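PDB 2DYO: autophagy protein 5 from Saccharomyces cerevisiae, which takes part in autophagic vesicle formation and cytoplasm-to-vacuole transport, is required for mitophagy and nucleophagy, and is a target for conjugation to ATG12. Local coordinates for residues A[16-21]-A[117-122]; A[84-89]-A[132-137]; A[155-160]-A[202-207]; A[5-10]-A[271-276]. All blocks are in the same frame, centred on the assembly; numbering follows the deposited sequence.

How the interactions relate
Interaction 1 lies in the first ubiquitin-like sheet, interaction 2 joins a loop of that part to the chain leading into helix 142-159, interaction 3 joins the helical region to the second ubiquitin-like part, and interaction 4 brings the N-terminal helix onto the second. Both sheets have strand order 2-1-5-3-4. Along the chain, interactions 1 and 2 interleave and touch where I121 meets I84. Interaction 3 opens after both have closed, its centre about 31 Å from that of interaction 1. All three are nested inside the loop closed by 5-10 and 271-276. Interaction 4 meets interaction 2 through F276 on P89 and interaction 3 through R274 on L158, so these parts abut in one compact chain.

Interaction 1. Residues A[16-21]-A[117-122]; sequences LNVLVS and TFLRIH
From N17 to S21 and F118 to H122 two strands run parallel, their short axes 4.5 Å apart at closest approach and 22° from alignment. L119 N and I121 N give their hydrogens to N17 O and L19 O, while L19 N and S21 N bond to L119 O and I121 O. V18, V20, L119 and I121 share the buried face. Here V18 lies alongside L119, CG2 to CB 4.1 Å, and its CG1 reaches I121 CG1 at 4.2 Å; branched aliphatic residues suit this side, where L119 also meets L97 of helix 90-98. The two strands are the central parallel pair of the UblA beta-grasp sheet, the first and last strands of the ubiquitin-like fold.

The other face carries L19. Its CG is anti to the backbone N (chi1 -173°), and CD2 lies over one face of the R120 guanidinium, 3.7 Å from R120 NE. L19 CB meets the edge of the F118 ring, 4.0 Å from F118 CD2. At one end the N17 amide bonds through ND2 to T117 O (3.2 Å), which also receives a hydrogen from a water held by N17 N. N17 OD1 is bound by R41, and ND2 has a further bond to the backbone of a chain of another protein. At the opposite end S21 OG lies beside the H122 ring, approaching it obliquely. An alanine in place of H122 keeps CB but removes the imidazole, and would probably leave S21 OG without the ring it lies beside.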
loop_
_atom_site.group_PDB
_atom_site.type_symbol
_atom_site.label_atom_id
_atom_site.label_comp_id
_atom_site.label_asym_id
_atom_site.label_seq_id
_atom_site.Cartn_x
_atom_site.Cartn_y
_atom_site.Cartn_z
ATOM N N LEU A 16 -7.970 5.789 -3.857
ATOM C CA LEU A 16 -9.073 5.595 -2.923
ATOM C C LEU A 16 -9.599 6.875 -2.284
ATOM O O LEU A 16 -8.892 7.878 -2.196
ATOM C CB LEU A 16 -8.626 4.663 -1.791
ATOM C CG LEU A 16 -8.184 3.246 -2.170
ATOM C CD1 LEU A 16 -7.452 2.593 -0.990
ATOM C CD2 LEU A 16 -9.406 2.430 -2.561
ATOM N N ASN A 17 -10.850 6.822 -1.837
ATOM C CA ASN A 17 -11.454 7.940 -1.129
ATOM C C ASN A 17 -11.026 7.667 0.309
ATOM O O ASN A 17 -11.225 6.564 0.817
ATOM C CB ASN A 17 -12.989 7.904 -1.214
ATOM C CG ASN A 17 -13.510 8.179 -2.611
ATOM O OD1 ASN A 17 -13.027 9.076 -3.303
ATOM N ND2 ASN A 17 -14.520 7.421 -3.025
ATOM N N VAL A 18 -10.425 8.655 0.961
ATOM C CA VAL A 18 -9.980 8.468 2.335
ATOM C C VAL A 18 -10.492 9.565 3.251
ATOM O O VAL A 18 -10.284 10.756 3.004
ATOM C CB VAL A 18 -8.439 8.428 2.422
ATOM C CG1 VAL A 18 -7.999 8.353 3.882
ATOM C CG2 VAL A 18 -7.913 7.229 1.644
ATOM N N LEU A 19 -11.171 9.154 4.313
ATOM C CA LEU A 19 -11.706 10.100 5.274
ATOM C C LEU A 19 -10.815 10.091 6.502
ATOM O O LEU A 19 -10.827 9.140 7.282
ATOM C CB LEU A 19 -13.136 9.709 5.664
ATOM C CG LEU A 19 -13.872 10.717 6.549
ATOM C CD1 LEU A 19 -13.914 12.067 5.846
ATOM C CD2 LEU A 19 -15.284 10.211 6.855
ATOM N N VAL A 20 -10.027 11.148 6.665
ATOM C CA VAL A 20 -9.137 11.247 7.811
ATOM C C VAL A 20 -9.758 12.095 8.914
ATOM O O VAL A 20 -10.245 13.201 8.665
ATOM C CB VAL A 20 -7.777 11.873 7.415
ATOM C CG1 VAL A 20 -6.886 11.996 8.649
ATOM C CG2 VAL A 20 -7.095 11.014 6.356
ATOM N N SER A 21 -9.741 11.572 10.132
ATOM C CA SER A 21 -10.278 12.301 11.271
ATOM C C SER A 21 -9.159 12.496 12.282
ATOM O O SER A 21 -8.398 11.570 12.569
ATOM C CB SER A 21 -11.425 11.525 11.914
ATOM O OG SER A 21 -10.967 10.281 12.406
ATOM N N THR A 117 -17.257 3.547 -1.447
ATOM C CA THR A 117 -16.035 2.816 -1.161
ATOM C C THR A 117 -15.035 3.832 -0.626
ATOM O O THR A 117 -14.590 4.713 -1.356
ATOM C CB THR A 117 -15.447 2.161 -2.423
ATOM O OG1 THR A 117 -16.392 1.232 -2.968
ATOM C CG2 THR A 117 -14.162 1.416 -2.080
ATOM N N PHE A 118 -14.701 3.735 0.653
ATOM C CA PHE A 118 -13.737 4.667 1.222
ATOM C C PHE A 118 -13.017 4.068 2.409
ATOM O O PHE A 118 -13.448 3.062 2.970
ATOM C CB PHE A 118 -14.421 5.980 1.631
ATOM C CG PHE A 118 -15.322 5.860 2.828
ATOM C CD1 PHE A 118 -16.387 4.967 2.837
ATOM C CD2 PHE A 118 -15.121 6.670 3.940
ATOM C CE1 PHE A 118 -17.237 4.883 3.940
ATOM C CE2 PHE A 118 -15.962 6.595 5.044
ATOM C CZ PHE A 118 -17.024 5.699 5.044
ATOM N N LEU A 119 -11.907 4.695 2.777
ATOM C CA LEU A 119 -11.101 4.243 3.895
ATOM C C LEU A 119 -11.151 5.292 4.995
ATOM O O LEU A 119 -10.779 6.446 4.788
ATOM C CB LEU A 119 -9.656 4.024 3.435
ATOM C CG LEU A 119 -8.653 3.483 4.454
ATOM C CD1 LEU A 119 -9.121 2.134 4.985
ATOM C CD2 LEU A 119 -7.286 3.356 3.783
ATOM N N ARG A 120 -11.617 4.880 6.166
ATOM C CA ARG A 120 -11.726 5.772 7.307
ATOM C C ARG A 120 -10.481 5.656 8.178
ATOM O O ARG A 120 -10.185 4.588 8.713
ATOM C CB ARG A 120 -12.974 5.413 8.110
ATOM C CG ARG A 120 -13.554 6.562 8.898
ATOM C CD ARG A 120 -15.040 6.348 9.135
ATOM N NE ARG A 120 -15.709 7.595 9.489
ATOM C CZ ARG A 120 -17.024 7.778 9.438
ATOM N NH1 ARG A 120 -17.819 6.789 9.048
ATOM N NH2 ARG A 120 -17.544 8.954 9.768
ATOM N N ILE A 121 -9.754 6.760 8.314
ATOM C CA ILE A 121 -8.526 6.786 9.103
ATOM C C ILE A 121 -8.576 7.853 10.192
ATOM O O ILE A 121 -9.006 8.981 9.952
ATOM C CB ILE A 121 -7.307 7.062 8.202
ATOM C CG1 ILE A 121 -7.110 5.901 7.225
ATOM C CG2 ILE A 121 -6.064 7.298 9.057
ATOM C CD1 ILE A 121 -6.789 4.579 7.888
ATOM N N HIS A 122 -8.116 7.490 11.383
ATOM C CA HIS A 122 -8.108 8.403 12.519
ATOM C C HIS A 122 -6.681 8.573 13.038
ATOM O O HIS A 122 -5.983 7.589 13.284
ATOM C CB HIS A 122 -8.995 7.847 13.638
ATOM C CG HIS A 122 -10.315 7.322 13.159
ATOM N ND1 HIS A 122 -11.502 8.001 13.341
ATOM C CD2 HIS A 122 -10.629 6.197 12.472
ATOM C CE1 HIS A 122 -12.489 7.318 12.786
ATOM N NE2 HIS A 122 -11.986 6.219 12.251
HETATM O O HOH W 1 -12.530 4.680 -2.972
#

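Interaction 2. Residues A[84-89]-A[132-137]; sequences IPWNYP and TIIPIA
Where P85 and W86 meet I133 and I134, two irregular segments pass each other, their end-to-end directions 70° apart and the nearest CA atoms, those of P85 and I133, 6.0 Å from one another. W86 and I134 carry most of the contact. With W86 CG between the backbone N and the carbonyl carbon (chi1 67°), the indole presents its NE1 edge to I134, NE1 3.0 Å from I134 O and the oxygen near the ring plane. I134 CG2 packs at the same rim, 3.8 Å from W86 NE1, and I136 CG1 lies obliquely off W86 CD1.

These loops follow strands 82-84 and 118-126 of the first ubiquitin-like sheet, the second leading into helix 142-159, whose Q142 touches both W86 and I134. An alanine at W86 would probably open a gap between I134 and I136 and leave I134 O without its neighbour NE1.

P85 offers a compact apolar ring, and I133 CD1 meets P85 CG at 4.1 Å. Two waters bridge the segments: one accepts from W86 N and donates to I134 O (2.7 Å), the other accepts from N87 ND2 and I134 N. I134 CD1 rests against the N87 amide, 3.8 Å from N87 ND2.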
loop_
_atom_site.group_PDB
_atom_site.type_symbol
_atom_site.label_atom_id
_atom_site.label_comp_id
_atom_site.label_asym_id
_atom_site.label_seq_id
_atom_site.Cartn_x
_atom_site.Cartn_y
_atom_site.Cartn_z
ATOM N N ILE A 84 -3.411 0.786 12.732
ATOM C CA ILE A 84 -3.130 0.417 11.351
ATOM C C ILE A 84 -1.727 0.921 10.982
ATOM O O ILE A 84 -1.444 2.116 11.069
ATOM C CB ILE A 84 -4.220 1.006 10.407
ATOM C CG1 ILE A 84 -3.911 0.666 8.953
ATOM C CG2 ILE A 84 -4.332 2.503 10.601
ATOM C CD1 ILE A 84 -4.978 1.165 7.983
ATOM N N PRO A 85 -0.832 0.005 10.562
ATOM C CA PRO A 85 0.559 0.300 10.178
ATOM C C PRO A 85 0.691 1.209 8.960
ATOM O O PRO A 85 0.137 0.913 7.904
ATOM C CB PRO A 85 1.157 -1.085 9.893
ATOM C CG PRO A 85 0.168 -2.061 10.485
ATOM C CD PRO A 85 -1.156 -1.401 10.273
ATOM N N TRP A 86 1.439 2.300 9.084
ATOM C CA TRP A 86 1.599 3.183 7.934
ATOM C C TRP A 86 2.597 2.625 6.921
ATOM O O TRP A 86 2.579 3.016 5.756
ATOM C CB TRP A 86 2.055 4.592 8.361
ATOM C CG TRP A 86 3.443 4.655 8.932
ATOM C CD1 TRP A 86 3.783 4.713 10.256
ATOM C CD2 TRP A 86 4.678 4.599 8.204
ATOM N NE1 TRP A 86 5.154 4.687 10.399
ATOM C CE2 TRP A 86 5.727 4.618 9.157
ATOM C CE3 TRP A 86 5.003 4.531 6.841
ATOM C CZ2 TRP A 86 7.077 4.569 8.788
ATOM C CZ3 TRP A 86 6.348 4.482 6.475
ATOM C CH2 TRP A 86 7.367 4.501 7.448
ATOM N N ASN A 87 3.453 1.702 7.355
ATOM C CA ASN A 87 4.484 1.157 6.474
ATOM C C ASN A 87 4.090 0.073 5.467
ATOM O O ASN A 87 4.912 -0.759 5.088
ATOM C CB ASN A 87 5.697 0.688 7.302
ATOM C CG ASN A 87 5.327 -0.298 8.395
ATOM O OD1 ASN A 87 5.757 -1.456 8.376
ATOM N ND2 ASN A 87 4.543 0.155 9.358
ATOM N N TYR A 88 2.832 0.076 5.046
ATOM C CA TYR A 88 2.364 -0.859 4.024
ATOM C C TYR A 88 1.661 0.016 3.011
ATOM O O TYR A 88 1.078 1.031 3.381
ATOM C CB TYR A 88 1.359 -1.871 4.588
ATOM C CG TYR A 88 1.996 -2.908 5.468
ATOM C CD1 TYR A 88 2.184 -2.674 6.827
ATOM C CD2 TYR A 88 2.460 -4.109 4.934
ATOM C CE1 TYR A 88 2.822 -3.613 7.638
ATOM C CE2 TYR A 88 3.102 -5.053 5.731
ATOM C CZ TYR A 88 3.278 -4.796 7.084
ATOM O OH TYR A 88 3.912 -5.724 7.874
ATOM N N PRO A 89 1.705 -0.352 1.721
ATOM C CA PRO A 89 1.014 0.496 0.744
ATOM C C PRO A 89 -0.444 0.646 1.154
ATOM O O PRO A 89 -1.039 -0.284 1.691
ATOM C CB PRO A 89 1.157 -0.285 -0.564
ATOM C CG PRO A 89 2.460 -1.020 -0.382
ATOM C CD PRO A 89 2.377 -1.487 1.063
ATOM N N THR A 132 4.165 -3.596 17.711
ATOM C CA THR A 132 4.619 -3.657 16.318
ATOM C C THR A 132 4.369 -2.386 15.506
ATOM O O THR A 132 4.795 -2.287 14.353
ATOM C CB THR A 132 3.994 -4.853 15.551
ATOM O OG1 THR A 132 2.648 -4.541 15.173
ATOM C CG2 THR A 132 4.005 -6.108 16.417
ATOM N N ILE A 133 3.691 -1.413 16.104
ATOM C CA ILE A 133 3.407 -0.168 15.403
ATOM C C ILE A 133 4.591 0.798 15.401
ATOM O O ILE A 133 5.122 1.155 16.456
ATOM C CB ILE A 133 2.188 0.559 16.016
ATOM C CG1 ILE A 133 0.910 -0.241 15.741
ATOM C CG2 ILE A 133 2.082 1.975 15.454
ATOM C CD1 ILE A 133 0.580 -0.406 14.264
ATOM N N ILE A 134 5.006 1.205 14.207
ATOM C CA ILE A 134 6.091 2.163 14.057
ATOM C C ILE A 134 5.412 3.524 14.114
ATOM O O ILE A 134 4.585 3.837 13.260
ATOM C CB ILE A 134 6.782 2.043 12.686
ATOM C CG1 ILE A 134 7.335 0.630 12.496
ATOM C CG2 ILE A 134 7.888 3.085 12.573
ATOM C CD1 ILE A 134 7.951 0.412 11.122
ATOM N N PRO A 135 5.752 4.349 15.115
ATOM C CA PRO A 135 5.145 5.677 15.254
ATOM C C PRO A 135 5.430 6.623 14.085
ATOM O O PRO A 135 6.420 6.468 13.371
ATOM C CB PRO A 135 5.728 6.183 16.575
ATOM C CG PRO A 135 7.096 5.565 16.590
ATOM C CD PRO A 135 6.826 4.151 16.107
ATOM N N ILE A 136 4.543 7.597 13.890
ATOM C CA ILE A 136 4.705 8.584 12.830
ATOM C C ILE A 136 5.807 9.536 13.287
ATOM O O ILE A 136 5.692 10.168 14.335
ATOM C CB ILE A 136 3.395 9.362 12.605
ATOM C CG1 ILE A 136 2.311 8.388 12.129
ATOM C CG2 ILE A 136 3.615 10.486 11.597
ATOM C CD1 ILE A 136 0.886 8.913 12.258
ATOM N N ALA A 137 6.868 9.642 12.498
ATOM C CA ALA A 137 8.001 10.479 12.867
ATOM C C ALA A 137 7.937 11.950 12.482
ATOM O O ALA A 137 7.101 12.383 11.688
ATOM C CB ALA A 137 9.288 9.867 12.314
HETATM O O HOH W 2 2.709 2.429 11.896
HETATM O O HOH W 3 3.841 -0.152 11.856
#

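Interaction 3. Residues A[155-160]-A[202-207]; sequences CFILNG and HIPLII
I157 and L158, in the last turn of helix 142-159, both pack on the ring of P204, at CG and at CD. With I157 CG1 beside the backbone N and anti to the carbonyl carbon (chi1 -65°), the CG2 branch is anti to N; it sits 3.5 Å from P204 CG and 3.6 Å from H202 CB. L158 crosses the proline at about a right angle, its CD2 3.6 Å from P204 CD. A proline suits this spot: its ring is rigid and apolar, and it has no backbone N-H to satisfy.

H202 adds the polar part. A water donates to I157 O (2.7 Å) and lies in the plane of the imidazole, 2.7 Å from H202 ND1, so it ties the helix end to the ring's edge. G160, with a positive phi of 92°, ends the helix just beyond; a side chain there would crowd the preceding carbonyl.

Further out, Y270 of helix 266-273 touches L158, I203 and P204. The same helix 142-159 carries K152, joined to ATG12 in the conjugate but not in this structure. The contact joins the end of that helix to the residues leading into strand 205-208, which lies between strands 218-219 and 280-286.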
loop_
_atom_site.group_PDB
_atom_site.type_symbol
_atom_site.label_atom_id
_atom_site.label_comp_id
_atom_site.label_asym_id
_atom_site.label_seq_id
_atom_site.Cartn_x
_atom_site.Cartn_y
_atom_site.Cartn_z
ATOM N N CYS A 155 15.778 -6.021 -4.294
ATOM C CA CYS A 155 16.863 -6.204 -5.255
ATOM C C CYS A 155 17.625 -7.490 -4.939
ATOM O O CYS A 155 17.893 -8.306 -5.826
ATOM C CB CYS A 155 17.818 -5.003 -5.212
ATOM S SG CYS A 155 19.198 -5.058 -6.387
ATOM N N PHE A 156 17.952 -7.667 -3.663
ATOM C CA PHE A 156 18.669 -8.848 -3.201
ATOM C C PHE A 156 17.875 -10.130 -3.442
ATOM O O PHE A 156 18.431 -11.144 -3.859
ATOM C CB PHE A 156 18.980 -8.730 -1.712
ATOM C CG PHE A 156 19.728 -9.905 -1.164
ATOM C CD1 PHE A 156 21.047 -10.143 -1.542
ATOM C CD2 PHE A 156 19.107 -10.801 -0.301
ATOM C CE1 PHE A 156 21.735 -11.257 -1.071
ATOM C CE2 PHE A 156 19.788 -11.923 0.178
ATOM C CZ PHE A 156 21.106 -12.151 -0.209
ATOM N N ILE A 157 16.576 -10.084 -3.166
ATOM C CA ILE A 157 15.712 -11.246 -3.355
ATOM C C ILE A 157 15.601 -11.609 -4.837
ATOM O O ILE A 157 15.714 -12.782 -5.212
ATOM C CB ILE A 157 14.297 -10.973 -2.775
ATOM C CG1 ILE A 157 14.399 -10.800 -1.254
ATOM C CG2 ILE A 157 13.344 -12.120 -3.129
ATOM C CD1 ILE A 157 13.138 -10.262 -0.589
ATOM N N LEU A 158 15.403 -10.597 -5.676
ATOM C CA LEU A 158 15.271 -10.801 -7.116
ATOM C C LEU A 158 16.565 -11.149 -7.842
ATOM O O LEU A 158 16.578 -12.044 -8.689
ATOM C CB LEU A 158 14.675 -9.555 -7.779
ATOM C CG LEU A 158 13.206 -9.223 -7.512
ATOM C CD1 LEU A 158 12.892 -7.845 -8.087
ATOM C CD2 LEU A 158 12.311 -10.283 -8.148
ATOM N N ASN A 159 17.649 -10.451 -7.513
ATOM C CA ASN A 159 18.925 -10.667 -8.191
ATOM C C ASN A 159 19.976 -11.515 -7.479
ATOM O O ASN A 159 20.958 -11.926 -8.095
ATOM C CB ASN A 159 19.550 -9.317 -8.551
ATOM C CG ASN A 159 18.589 -8.411 -9.293
ATOM O OD1 ASN A 159 17.759 -8.877 -10.077
ATOM N ND2 ASN A 159 18.704 -7.103 -9.063
ATOM N N GLY A 160 19.777 -11.777 -6.193
ATOM C CA GLY A 160 20.757 -12.552 -5.456
ATOM C C GLY A 160 21.772 -11.625 -4.809
ATOM O O GLY A 160 22.567 -12.045 -3.967
ATOM N N HIS A 202 14.348 -15.371 -6.728
ATOM C CA HIS A 202 13.354 -15.625 -5.682
ATOM C C HIS A 202 12.254 -14.586 -5.840
ATOM O O HIS A 202 12.469 -13.547 -6.455
ATOM C CB HIS A 202 13.958 -15.480 -4.283
ATOM C CG HIS A 202 14.861 -16.604 -3.882
ATOM N ND1 HIS A 202 16.232 -16.544 -4.018
ATOM C CD2 HIS A 202 14.590 -17.809 -3.328
ATOM C CE1 HIS A 202 16.766 -17.664 -3.563
ATOM N NE2 HIS A 202 15.791 -18.449 -3.139
ATOM N N ILE A 203 11.075 -14.852 -5.289
ATOM C CA ILE A 203 9.985 -13.883 -5.389
ATOM C C ILE A 203 9.740 -13.151 -4.067
ATOM O O ILE A 203 9.528 -13.784 -3.027
ATOM C CB ILE A 203 8.642 -14.551 -5.795
ATOM C CG1 ILE A 203 8.760 -15.219 -7.170
ATOM C CG2 ILE A 203 7.525 -13.500 -5.821
ATOM C CD1 ILE A 203 8.916 -14.252 -8.330
ATOM N N PRO A 204 9.780 -11.806 -4.093
ATOM C CA PRO A 204 9.547 -10.987 -2.901
ATOM C C PRO A 204 8.035 -11.038 -2.683
ATOM O O PRO A 204 7.286 -10.248 -3.270
ATOM C CB PRO A 204 10.005 -9.590 -3.333
ATOM C CG PRO A 204 10.978 -9.864 -4.463
ATOM C CD PRO A 204 10.283 -10.976 -5.203
ATOM N N LEU A 205 7.601 -11.980 -1.857
ATOM C CA LEU A 205 6.183 -12.172 -1.586
ATOM C C LEU A 205 5.833 -12.061 -0.112
ATOM O O LEU A 205 6.496 -12.646 0.744
ATOM C CB LEU A 205 5.750 -13.555 -2.086
ATOM C CG LEU A 205 4.317 -14.001 -1.772
ATOM C CD1 LEU A 205 3.325 -13.168 -2.585
ATOM C CD2 LEU A 205 4.158 -15.498 -2.108
ATOM N N ILE A 206 4.782 -11.305 0.171
ATOM C CA ILE A 206 4.291 -11.145 1.524
ATOM C C ILE A 206 2.847 -11.626 1.478
ATOM O O ILE A 206 2.084 -11.236 0.588
ATOM C CB ILE A 206 4.354 -9.672 1.984
ATOM C CG1 ILE A 206 5.819 -9.293 2.230
ATOM C CG2 ILE A 206 3.506 -9.481 3.247
ATOM C CD1 ILE A 206 6.052 -7.848 2.598
ATOM N N ILE A 207 2.490 -12.498 2.415
ATOM C CA ILE A 207 1.138 -13.054 2.484
ATOM C C ILE A 207 0.494 -12.625 3.787
ATOM O O ILE A 207 1.074 -12.804 4.851
ATOM C CB ILE A 207 1.166 -14.593 2.436
ATOM C CG1 ILE A 207 1.863 -15.063 1.155
ATOM C CG2 ILE A 207 -0.257 -15.137 2.497
ATOM C CD1 ILE A 207 2.065 -16.577 1.071
HETATM O O HOH W 4 17.773 -14.312 -4.404
#

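Interaction 4. Residues A[5-10]-A[271-276]; sequences NDIKQL and SKLRSF
I7 lays its CG2 against L273 CD1, 3.8 Å away, the two side chains crossing at about a right angle, while I7 CD1 is 4.0 Å from K272 CD. Branched and flexible hydrocarbon groups fit this junction, where K272 can cover I7 with its methylenes and carry its charge past it to D268 and to an acidic side chain of the chain of another protein.

K8 takes the polar edge. Its chain is extended beyond CG, which brings CE to 3.4 Å from S271 O. The amine is then linked through water: one molecule accepts from K8 NZ (2.7 Å) and donates to S271 O, at the C-terminal end of helix 266-273. A second water accepts from both K8 NZ and R274 NH2, lying in the guanidinium plane. The two like-charged groups are 4.3 Å apart from K8 NZ to R274 NH2, and the shared water probably eases their repulsion. R274 NH1 also bonds to the hydroxyl of Y270.

The N-terminal helix 4-12 thus packs on the end of helix 266-273 of the UblB part. K8 also rests on I189 and N193 of helix 185-195, and R274 on W151 and L158 of helix 142-159, so the helical region borders the contact.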
loop_
_atom_site.group_PDB
_atom_site.type_symbol
_atom_site.label_atom_id
_atom_site.label_comp_id
_atom_site.label_asym_id
_atom_site.label_seq_id
_atom_site.Cartn_x
_atom_site.Cartn_y
_atom_site.Cartn_z
ATOM N N ASN A 5 2.838 -2.643 -19.185
ATOM C CA ASN A 5 2.770 -1.220 -18.875
ATOM C C ASN A 5 1.351 -0.688 -18.737
ATOM O O ASN A 5 1.097 0.194 -17.921
ATOM C CB ASN A 5 3.542 -0.394 -19.903
ATOM C CG ASN A 5 4.852 0.135 -19.345
ATOM O OD1 ASN A 5 5.277 1.243 -19.673
ATOM N ND2 ASN A 5 5.498 -0.659 -18.494
ATOM N N ASP A 6 0.424 -1.214 -19.529
ATOM C CA ASP A 6 -0.960 -0.774 -19.421
ATOM C C ASP A 6 -1.468 -1.184 -18.042
ATOM O O ASP A 6 -2.148 -0.415 -17.363
ATOM C CB ASP A 6 -1.823 -1.422 -20.503
ATOM C CG ASP A 6 -1.609 -0.800 -21.868
ATOM O OD1 ASP A 6 -0.472 -0.866 -22.382
ATOM O OD2 ASP A 6 -2.579 -0.239 -22.420
ATOM N N ILE A 7 -1.125 -2.404 -17.638
ATOM C CA ILE A 7 -1.525 -2.924 -16.338
ATOM C C ILE A 7 -0.894 -2.067 -15.240
ATOM O O ILE A 7 -1.577 -1.640 -14.317
ATOM C CB ILE A 7 -1.075 -4.399 -16.170
ATOM C CG1 ILE A 7 -1.883 -5.299 -17.113
ATOM C CG2 ILE A 7 -1.255 -4.848 -14.720
ATOM C CD1 ILE A 7 -1.419 -6.748 -17.144
ATOM N N LYS A 8 0.408 -1.813 -15.349
ATOM C CA LYS A 8 1.105 -1.001 -14.353
ATOM C C LYS A 8 0.542 0.415 -14.291
ATOM O O LYS A 8 0.548 1.041 -13.234
ATOM C CB LYS A 8 2.609 -0.953 -14.645
ATOM C CG LYS A 8 3.324 -2.268 -14.358
ATOM C CD LYS A 8 4.828 -2.138 -14.480
ATOM C CE LYS A 8 5.518 -3.456 -14.163
ATOM N NZ LYS A 8 6.998 -3.365 -14.256
ATOM N N GLN A 9 0.047 0.914 -15.421
ATOM C CA GLN A 9 -0.533 2.251 -15.463
ATOM C C GLN A 9 -1.827 2.260 -14.650
ATOM O O GLN A 9 -2.132 3.225 -13.954
ATOM C CB GLN A 9 -0.818 2.659 -16.910
ATOM C CG GLN A 9 -1.345 4.084 -17.089
ATOM C CD GLN A 9 -0.381 5.145 -16.582
ATOM O OE1 GLN A 9 -0.495 5.620 -15.452
ATOM N NE2 GLN A 9 0.581 5.514 -17.418
ATOM N N LEU A 10 -2.585 1.175 -14.745
ATOM C CA LEU A 10 -3.831 1.054 -14.002
ATOM C C LEU A 10 -3.550 1.017 -12.500
ATOM O O LEU A 10 -4.291 1.592 -11.703
ATOM C CB LEU A 10 -4.580 -0.222 -14.413
ATOM C CG LEU A 10 -5.244 -0.220 -15.793
ATOM C CD1 LEU A 10 -5.836 -1.595 -16.085
ATOM C CD2 LEU A 10 -6.330 0.847 -15.831
ATOM N N SER A 271 5.691 -9.819 -11.488
ATOM C CA SER A 271 6.146 -8.835 -12.460
ATOM C C SER A 271 5.111 -7.789 -12.841
ATOM O O SER A 271 5.469 -6.675 -13.205
ATOM C CB SER A 271 6.660 -9.533 -13.725
ATOM O OG SER A 271 5.597 -10.132 -14.434
ATOM N N LYS A 272 3.833 -8.130 -12.733
ATOM C CA LYS A 272 2.778 -7.199 -13.111
ATOM C C LYS A 272 2.021 -6.536 -11.971
ATOM O O LYS A 272 1.698 -5.346 -12.044
ATOM C CB LYS A 272 1.792 -7.912 -14.042
ATOM C CG LYS A 272 2.414 -8.271 -15.381
ATOM C CD LYS A 272 1.540 -9.207 -16.199
ATOM C CE LYS A 272 2.193 -9.477 -17.553
ATOM N NZ LYS A 272 1.576 -10.620 -18.267
ATOM N N LEU A 273 1.737 -7.294 -10.919
ATOM C CA LEU A 273 0.980 -6.748 -9.805
ATOM C C LEU A 273 1.735 -6.396 -8.520
ATOM O O LEU A 273 1.109 -6.062 -7.512
ATOM C CB LEU A 273 -0.186 -7.692 -9.486
ATOM C CG LEU A 273 -1.492 -7.408 -10.244
ATOM C CD1 LEU A 273 -1.223 -7.195 -11.729
ATOM C CD2 LEU A 273 -2.465 -8.550 -10.020
ATOM N N ARG A 274 3.065 -6.451 -8.533
ATOM C CA ARG A 274 3.805 -6.096 -7.319
ATOM C C ARG A 274 3.475 -4.649 -6.960
ATOM O O ARG A 274 3.125 -3.853 -7.833
ATOM C CB ARG A 274 5.315 -6.235 -7.526
ATOM C CG ARG A 274 5.907 -5.237 -8.515
ATOM C CD ARG A 274 7.417 -5.388 -8.588
ATOM N NE ARG A 274 7.998 -4.530 -9.620
ATOM C CZ ARG A 274 9.290 -4.497 -9.927
ATOM N NH1 ARG A 274 10.148 -5.272 -9.282
ATOM N NH2 ARG A 274 9.723 -3.690 -10.888
ATOM N N SER A 275 3.579 -4.318 -5.677
ATOM C CA SER A 275 3.290 -2.972 -5.206
ATOM C C SER A 275 4.485 -2.034 -5.409
ATOM O O SER A 275 5.564 -2.474 -5.819
ATOM C CB SER A 275 2.880 -3.017 -3.735
ATOM O OG SER A 275 1.717 -3.820 -3.567
ATOM N N PHE A 276 4.294 -0.751 -5.102
ATOM C CA PHE A 276 5.332 0.260 -5.306
ATOM C C PHE A 276 6.574 0.157 -4.418
ATOM O O PHE A 276 7.532 0.903 -4.618
ATOM C CB PHE A 276 4.721 1.668 -5.193
ATOM C CG PHE A 276 4.640 2.189 -3.787
ATOM C CD1 PHE A 276 5.536 3.159 -3.338
ATOM C CD2 PHE A 276 3.668 1.716 -2.908
ATOM C CE1 PHE A 276 5.468 3.650 -2.027
ATOM C CE2 PHE A 276 3.588 2.198 -1.594
ATOM C CZ PHE A 276 4.491 3.169 -1.152
HETATM O O HOH W 5 7.844 -5.715 -13.337
HETATM O O HOH W 6 8.231 -1.642 -12.341
#